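Local coordinates for protein trigger factor (PDB 2NSA) that probably acts as a ribosome-associated chaperone and peptidyl-prolyl isomerase that keeps newly made chains open, here represented by its C-terminal chaperone domain, at residues 76-79 / 80-84. Sequence-based numbering, arbitrary orientation.
Sequences SEEK and FREEL
The first turns of helix 77-105, in the C-terminal chaperone domain of trigger factor, are tied by an N-cap and an i to i+4 salt bridge, E77 to R81. S76 is the N-cap: its OG accepts from K79 N at 3.2 Å, with an N-H...O angle of 160°, while its carbonyl O receives F80 N, opening the regular helical bonding. Beyond the cap, E77 and R81 run side by side. R81 presents the NE/NH2 edge of its guanidinium, and both nitrogens converge on the single oxygen E77 OE2. R81 NE reaches E77 OE2 at 2.8 Å through the anti lone pair. R81 NH2 meets the same E77 OE2 at 3.0 Å from above the carboxylate plane, consistent with the 50° between the two planar groups. R81 NH1 hydrogen-bonds N55 OD1 on helix 47-64, so R81 also joins the two helices. A leucine in place of R81 would probably leave E77 OE2 without its charged mate and N55 OD1 without this donor. F80 turns its ring to helix 67-72 and meets Y74 edge-to-face. On the exposed side, K79 bends at chi2 and chi3, which carries K79 NZ to E82 OE1 in a weak salt bridge of 3.2 Å; the other oxygen, E82 OE2, lies 3.4 Å from E78 OE2, a like-charge approach that the nearby K79 ammonium may ease.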
# COMPACT_ATOMS: atom_id res chain seq x y z
N SER A 76 -4.95 -2.72 -26.33
CA SER A 76 -5.13 -4.16 -26.48
C SER A 76 -5.00 -4.83 -25.12
O SER A 76 -4.56 -4.21 -24.15
CB SER A 76 -4.08 -4.73 -27.42
OG SER A 76 -2.79 -4.69 -26.83
N GLU A 77 -5.37 -6.10 -25.06
CA GLU A 77 -5.27 -6.87 -23.84
C GLU A 77 -3.80 -7.09 -23.51
O GLU A 77 -3.39 -7.12 -22.34
CB GLU A 77 -5.95 -8.23 -23.99
CG GLU A 77 -5.88 -9.09 -22.74
CD GLU A 77 -6.44 -10.48 -22.95
OE1 GLU A 77 -7.55 -10.60 -23.51
OE2 GLU A 77 -5.76 -11.46 -22.54
N GLU A 78 -2.99 -7.24 -24.56
CA GLU A 78 -1.56 -7.45 -24.38
C GLU A 78 -0.95 -6.26 -23.65
O GLU A 78 -0.14 -6.43 -22.73
CB GLU A 78 -0.87 -7.64 -25.74
CG GLU A 78 0.58 -8.07 -25.65
CD GLU A 78 1.22 -8.24 -27.02
OE1 GLU A 78 0.73 -9.08 -27.80
OE2 GLU A 78 2.20 -7.53 -27.31
N LYS A 79 -1.34 -5.06 -24.05
CA LYS A 79 -0.83 -3.85 -23.43
C LYS A 79 -1.26 -3.79 -21.97
O LYS A 79 -0.47 -3.43 -21.09
CB LYS A 79 -1.35 -2.61 -24.16
CG LYS A 79 -0.98 -2.52 -25.63
CD LYS A 79 0.46 -2.07 -25.87
CE LYS A 79 1.45 -3.22 -25.79
NZ LYS A 79 2.81 -2.80 -26.23
N PHE A 80 -2.52 -4.13 -21.72
CA PHE A 80 -3.06 -4.12 -20.36
C PHE A 80 -2.30 -5.11 -19.48
O PHE A 80 -1.96 -4.80 -18.33
CB PHE A 80 -4.55 -4.47 -20.36
CG PHE A 80 -5.14 -4.57 -18.98
CD1 PHE A 80 -5.10 -3.47 -18.12
CD2 PHE A 80 -5.70 -5.75 -18.53
CE1 PHE A 80 -5.62 -3.57 -16.82
CE2 PHE A 80 -6.23 -5.85 -17.24
CZ PHE A 80 -6.18 -4.76 -16.39
N ARG A 81 -2.03 -6.30 -20.00
CA ARG A 81 -1.30 -7.30 -19.22
C ARG A 81 0.10 -6.78 -18.90
O ARG A 81 0.58 -6.96 -17.77
CB ARG A 81 -1.21 -8.62 -19.98
CG ARG A 81 -2.48 -9.45 -19.95
CD ARG A 81 -2.32 -10.76 -20.73
NE ARG A 81 -3.57 -11.52 -20.80
CZ ARG A 81 -4.01 -12.34 -19.85
NH1 ARG A 81 -3.31 -12.52 -18.74
NH2 ARG A 81 -5.17 -12.96 -20.01
N GLU A 82 0.74 -6.13 -19.86
CA GLU A 82 2.08 -5.58 -19.65
C GLU A 82 2.06 -4.55 -18.52
O GLU A 82 2.96 -4.53 -17.67
CB GLU A 82 2.62 -4.94 -20.94
CG GLU A 82 3.16 -5.93 -21.98
CD GLU A 82 3.27 -5.33 -23.38
OE1 GLU A 82 3.65 -4.15 -23.51
OE2 GLU A 82 3.00 -6.06 -24.36
N GLU A 83 1.05 -3.69 -18.52
CA GLU A 83 0.94 -2.67 -17.49
C GLU A 83 0.67 -3.29 -16.13
O GLU A 83 1.28 -2.92 -15.12
CB GLU A 83 -0.17 -1.67 -17.80
CG GLU A 83 -0.40 -0.68 -16.66
CD GLU A 83 -1.14 0.56 -17.09
OE1 GLU A 83 -0.78 1.14 -18.14
OE2 GLU A 83 -2.07 0.97 -16.37
N LEU A 84 -0.26 -4.23 -16.11
CA LEU A 84 -0.63 -4.91 -14.87
C LEU A 84 0.55 -5.66 -14.29
O LEU A 84 0.72 -5.73 -13.07
CB LEU A 84 -1.80 -5.86 -15.13
CG LEU A 84 -2.46 -6.54 -13.93
CD1 LEU A 84 -2.81 -5.51 -12.87
CD2 LEU A 84 -3.71 -7.28 -14.39